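Local coordinates for phenylacetic acid degradation-related protein (Ralstonia eutropha JMP134, PDB 2PIM) that probably hydrolyses fatty acyl-CoA thioesters, as a hot-dog-fold enzyme of the PaaI-like thioesterase family, at residues Y43-A48 / G62-D67; D67-L72 / C115-E120. All coordinates share one frame; numbering follows the deposited sequence.

Overall arrangement
From the N terminus, the chain runs through strand 38-45 and a loop into helix 58-75. Contact 1 closes this short loop: Tyr43-Ala48 meets Gly62-Asp67, with thirteen residues between them. The helix continues, and Asp67 belongs to both contacts. Contact 2 then closes a longer excursion of forty-two residues, through strands 84-92 and 99-107, when Cys115-Glu120 packs against Asp67-Leu72. The two closures follow in series and do not nest or cross. Together they set successive turns of one helix on different strands of the same curled antiparallel sheet. This is the hot-dog fold, a sheet wrapped around a central helix. The contact centres lie about 14 Å apart.

Contact 1. Residues Y43-A48 / G62-D67; sequences YVATDA and GAMLDD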
loop_
_atom_site.group_PDB
_atom_site.type_symbol
_atom_site.label_atom_id
_atom_site.label_comp_id
_atom_site.label_asym_id
_atom_site.label_seq_id
_atom_site.Cartn_x
_atom_site.Cartn_y
_atom_site.Cartn_z
ATOM N N TYR A 43 -2.084 -8.161 11.736
ATOM C CA TYR A 43 -2.686 -6.946 11.222
ATOM C C TYR A 43 -4.213 -7.140 11.284
ATOM O O TYR A 43 -4.702 -8.283 11.337
ATOM C CB TYR A 43 -2.176 -6.616 9.775
ATOM C CG TYR A 43 -0.683 -6.324 9.764
ATOM C CD1 TYR A 43 -0.193 -5.097 10.183
ATOM C CD2 TYR A 43 0.229 -7.303 9.413
ATOM C CE1 TYR A 43 1.156 -4.840 10.220
ATOM C CE2 TYR A 43 1.587 -7.066 9.470
ATOM C CZ TYR A 43 2.050 -5.846 9.894
ATOM O OH TYR A 43 3.412 -5.636 9.981
ATOM N N VAL A 44 -4.957 -6.029 11.321
ATOM C CA VAL A 44 -6.423 -6.075 11.291
ATOM C C VAL A 44 -6.867 -5.210 10.106
ATOM O O VAL A 44 -6.468 -4.048 9.997
ATOM C CB VAL A 44 -7.077 -5.560 12.597
ATOM C CG1 VAL A 44 -8.596 -5.493 12.461
ATOM C CG2 VAL A 44 -6.717 -6.437 13.786
ATOM N N ALA A 45 -7.648 -5.807 9.199
ATOM C CA ALA A 45 -8.297 -5.058 8.142
ATOM C C ALA A 45 -9.672 -4.635 8.691
ATOM O O ALA A 45 -10.442 -5.475 9.145
ATOM C CB ALA A 45 -8.422 -5.914 6.880
ATOM N N THR A 46 -9.961 -3.337 8.683
ATOM C CA THR A 46 -11.259 -2.836 9.152
ATOM C C THR A 46 -12.240 -2.678 7.994
ATOM O O THR A 46 -11.851 -2.807 6.841
ATOM C CB THR A 46 -11.093 -1.528 9.904
ATOM O OG1 THR A 46 -10.595 -0.518 9.017
ATOM C CG2 THR A 46 -10.119 -1.735 11.084
ATOM N N ASP A 47 -13.517 -2.422 8.286
ATOM C CA ASP A 47 -14.502 -2.197 7.225
ATOM C C ASP A 47 -14.105 -0.933 6.389
ATOM O O ASP A 47 -14.518 -0.771 5.239
ATOM C CB ASP A 47 -15.921 -2.063 7.798
ATOM C CG ASP A 47 -16.514 -3.402 8.313
ATOM O OD1 ASP A 47 -16.086 -4.506 7.901
ATOM O OD2 ASP A 47 -17.467 -3.330 9.129
ATOM N N ALA A 48 -13.265 -0.085 6.979
ATOM C CA ALA A 48 -12.787 1.118 6.355
ATOM C C ALA A 48 -11.769 0.872 5.246
ATOM O O ALA A 48 -11.391 1.792 4.542
ATOM C CB ALA A 48 -12.178 1.992 7.410
ATOM N N GLY A 62 -0.851 -4.032 0.978
ATOM C CA GLY A 62 0.502 -3.564 0.736
ATOM C C GLY A 62 1.065 -2.742 1.885
ATOM O O GLY A 62 2.238 -2.836 2.159
ATOM N N ALA A 63 0.242 -1.938 2.557
ATOM C CA ALA A 63 0.707 -1.179 3.725
ATOM C C ALA A 63 1.063 -2.096 4.886
ATOM O O ALA A 63 1.970 -1.816 5.644
ATOM C CB ALA A 63 -0.349 -0.121 4.147
HETATM N N MSE A 64 0.372 -3.221 5.010
HETATM C CA MSE A 64 0.747 -4.255 6.000
HETATM C C MSE A 64 2.069 -4.976 5.638
HETATM O O MSE A 64 2.926 -5.216 6.503
HETATM C CB MSE A 64 -0.376 -5.264 6.076
HETATM C CG MSE A 64 -1.618 -4.684 6.650
HETATM SE SE MSE A 64 -3.187 -5.873 6.377
HETATM C CE MSE A 64 -4.617 -4.663 6.947
ATOM N N LEU A 65 2.225 -5.286 4.348
ATOM C CA LEU A 65 3.461 -5.861 3.818
ATOM C C LEU A 65 4.635 -4.909 3.974
ATOM O O LEU A 65 5.759 -5.318 4.309
ATOM C CB LEU A 65 3.257 -6.312 2.357
ATOM C CG LEU A 65 2.373 -7.589 2.192
ATOM C CD1 LEU A 65 1.786 -7.744 0.810
ATOM C CD2 LEU A 65 3.101 -8.865 2.602
ATOM N N ASP A 66 4.374 -3.628 3.767
ATOM C CA ASP A 66 5.373 -2.610 3.990
ATOM C C ASP A 66 5.798 -2.613 5.445
ATOM O O ASP A 66 7.004 -2.519 5.753
ATOM C CB ASP A 66 4.838 -1.238 3.524
ATOM C CG ASP A 66 5.910 -0.122 3.577
ATOM O OD1 ASP A 66 7.060 -0.341 3.196
ATOM O OD2 ASP A 66 5.587 0.998 3.977
ATOM N N ASP A 67 4.825 -2.703 6.361
ATOM C CA ASP A 67 5.134 -2.653 7.786
ATOM C C ASP A 67 5.990 -3.860 8.220
ATOM O O ASP A 67 7.008 -3.718 8.896
ATOM C CB ASP A 67 3.858 -2.612 8.632
ATOM C CG ASP A 67 4.172 -2.528 10.126
ATOM O OD1 ASP A 67 4.558 -1.434 10.555
ATOM O OD2 ASP A 67 4.058 -3.554 10.865
#
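Tyr43 CG stands anti to its carbonyl carbon (chi1 -64°), and Asp67 CG is anti to its backbone N (chi1 -179°). These turns bring the phenol oxygen to the carboxylate, where the central helix of the hot-dog fold lies over strand 38-45. The strand and helix segments run almost antiparallel. Met64, a selenomethionine, has an extended chain beyond CG that runs back along Tyr43 toward the strand backbone. Its CB sits over one face of the Tyr43 ring, 4.0 Å from the centroid, a CH-pi contact. Met64 SE is oblique to the ring, a Met-aromatic contact, and packs on Tyr43 CB at 3.6 Å. Beyond it, Met64 CE touches Val44 O and reaches Ala45 CB at 4.0 Å. Leu101 and Leu121 of the sheet also pack on Met64. Gln57 of the second subunit packs on Asp67, so the polar end of the contact lies beside the dimer interface. The ring and carboxylate planes are 85° apart, and Asp67 OD2 lies in the ring plane at its edge. Tyr43 OH donates to the anti lone pair of Asp67 OD2 in a very short hydrogen bond of 2.4 Å.

Contact 2. Residues D67-L72 / C115-E120; sequences DVTAML and CNVVGE
Thr69 OG1 is gripped by one good hydrogen bond, to Leu65 O, and one weak one, to Asp66 O; both partners are carbonyl oxygens, so the single hydroxyl proton is shared between them. OG1 lies between the backbone N and the carbonyl carbon (chi1 60°). The same torsion sets CG2 anti to the carbonyl carbon and directs the methyl to strand 114-123. Here the central helix of the hot-dog fold rests on the inner face of the curled sheet. The axes of the two segments approach to 8.0 Å and cross at 140°. Val117 CG1, anti to its backbone N, meets Thr69 CB at 3.7 Å. Thr69 CG2 lies over the strand backbone, 3.8 Å from Gly119 CA. Gly119 has no side chain, and the Thr69 methyl occupies the side of the strand that faces the helix there. Thr69 and Gly119 are also the nearest residues by backbone, with their CA atoms 6.0 Å apart. One helical turn on, Leu72 lies alongside Val117, pointing the other way, and its CD2 touches Val117 CG1 at 4.0 Å. Ala133 of the adjoining strand packs on Thr69, while Ala105 and Leu107 receive Leu72. The atoms that meet are carbon, and four of the five touching residues are buried. With its hydroxyl bonded back to the helix, Thr69 offers the strand a hydrocarbon surface, so the contact rests on close apolar packing.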
loop_
_atom_site.group_PDB
_atom_site.type_symbol
_atom_site.label_atom_id
_atom_site.label_comp_id
_atom_site.label_asym_id
_atom_site.label_seq_id
_atom_site.Cartn_x
_atom_site.Cartn_y
_atom_site.Cartn_z
ATOM N N ASP A 67 4.825 -2.703 6.361
ATOM C CA ASP A 67 5.134 -2.653 7.786
ATOM C C ASP A 67 5.990 -3.860 8.220
ATOM O O ASP A 67 7.008 -3.718 8.896
ATOM C CB ASP A 67 3.858 -2.612 8.632
ATOM C CG ASP A 67 4.172 -2.528 10.126
ATOM O OD1 ASP A 67 4.558 -1.434 10.555
ATOM O OD2 ASP A 67 4.058 -3.554 10.865
ATOM N N VAL A 68 5.585 -5.055 7.822
ATOM C CA VAL A 68 6.262 -6.262 8.304
ATOM C C VAL A 68 7.715 -6.345 7.813
ATOM O O VAL A 68 8.661 -6.680 8.619
ATOM C CB VAL A 68 5.413 -7.553 8.040
ATOM C CG1 VAL A 68 5.376 -7.917 6.556
ATOM C CG2 VAL A 68 5.898 -8.672 8.883
ATOM N N THR A 69 7.919 -5.938 6.557
ATOM C CA THR A 69 9.229 -5.995 5.922
ATOM C C THR A 69 10.181 -4.923 6.487
ATOM O O THR A 69 11.290 -5.221 6.899
ATOM C CB THR A 69 9.144 -5.957 4.375
ATOM O OG1 THR A 69 8.518 -4.742 3.904
ATOM C CG2 THR A 69 8.389 -7.172 3.858
ATOM N N ALA A 70 9.701 -3.695 6.575
ATOM C CA ALA A 70 10.454 -2.594 7.217
ATOM C C ALA A 70 10.717 -2.796 8.696
ATOM O O ALA A 70 11.752 -2.315 9.253
ATOM C CB ALA A 70 9.704 -1.279 6.982
HETATM N N MSE A 71 9.783 -3.469 9.370
HETATM C CA MSE A 71 9.982 -3.801 10.799
HETATM C C MSE A 71 11.129 -4.784 10.955
HETATM O O MSE A 71 12.043 -4.613 11.807
HETATM C CB MSE A 71 8.715 -4.396 11.451
HETATM C CG MSE A 71 7.695 -3.385 12.021
HETATM SE SE MSE A 71 8.497 -2.003 13.184
HETATM C CE MSE A 71 8.888 -0.569 11.782
ATOM N N LEU A 72 11.090 -5.824 10.141
ATOM C CA LEU A 72 12.177 -6.815 10.171
ATOM C C LEU A 72 13.560 -6.133 9.940
ATOM O O LEU A 72 14.493 -6.323 10.720
ATOM C CB LEU A 72 11.908 -7.939 9.176
ATOM C CG LEU A 72 13.117 -8.878 9.011
ATOM C CD1 LEU A 72 13.652 -9.411 10.332
ATOM C CD2 LEU A 72 12.717 -9.978 8.095
ATOM N N CYS A 115 19.012 -4.149 1.932
ATOM C CA CYS A 115 18.417 -5.384 2.399
ATOM C C CYS A 115 17.291 -5.728 1.448
ATOM O O CYS A 115 16.529 -4.871 1.064
ATOM C CB CYS A 115 17.854 -5.248 3.822
ATOM S SG CYS A 115 19.179 -5.077 5.031
ATOM N N ASN A 116 17.238 -6.985 1.058
ATOM C CA ASN A 116 16.177 -7.525 0.245
ATOM C C ASN A 116 15.333 -8.383 1.158
ATOM O O ASN A 116 15.831 -9.307 1.795
ATOM C CB ASN A 116 16.779 -8.321 -0.897
ATOM C CG ASN A 116 17.736 -7.486 -1.748
ATOM O OD1 ASN A 116 17.306 -6.737 -2.641
ATOM N ND2 ASN A 116 19.028 -7.606 -1.477
ATOM N N VAL A 117 14.058 -8.029 1.269
ATOM C CA VAL A 117 13.145 -8.646 2.225
ATOM C C VAL A 117 11.991 -9.222 1.442
ATOM O O VAL A 117 11.599 -8.637 0.457
ATOM C CB VAL A 117 12.560 -7.602 3.198
ATOM C CG1 VAL A 117 12.053 -8.306 4.480
ATOM C CG2 VAL A 117 13.570 -6.536 3.552
ATOM N N VAL A 118 11.459 -10.369 1.852
ATOM C CA VAL A 118 10.210 -10.859 1.288
ATOM C C VAL A 118 9.169 -10.886 2.416
ATOM O O VAL A 118 9.499 -11.136 3.572
ATOM C CB VAL A 118 10.321 -12.257 0.628
ATOM C CG1 VAL A 118 11.488 -12.287 -0.381
ATOM C CG2 VAL A 118 10.541 -13.294 1.644
ATOM N N GLY A 119 7.937 -10.572 2.058
ATOM C CA GLY A 119 6.831 -10.574 2.971
ATOM C C GLY A 119 5.711 -11.417 2.382
ATOM O O GLY A 119 5.582 -11.485 1.177
ATOM N N GLU A 120 4.948 -12.088 3.254
ATOM C CA GLU A 120 3.754 -12.856 2.878
ATOM C C GLU A 120 2.649 -12.469 3.847
ATOM O O GLU A 120 2.904 -12.205 5.012
ATOM C CB GLU A 120 4.053 -14.330 2.966
ATOM C CG GLU A 120 5.156 -14.729 1.980
ATOM C CD GLU A 120 5.689 -16.157 2.144
ATOM O OE1 GLU A 120 5.320 -16.819 3.161
ATOM O OE2 GLU A 120 6.472 -16.594 1.236
#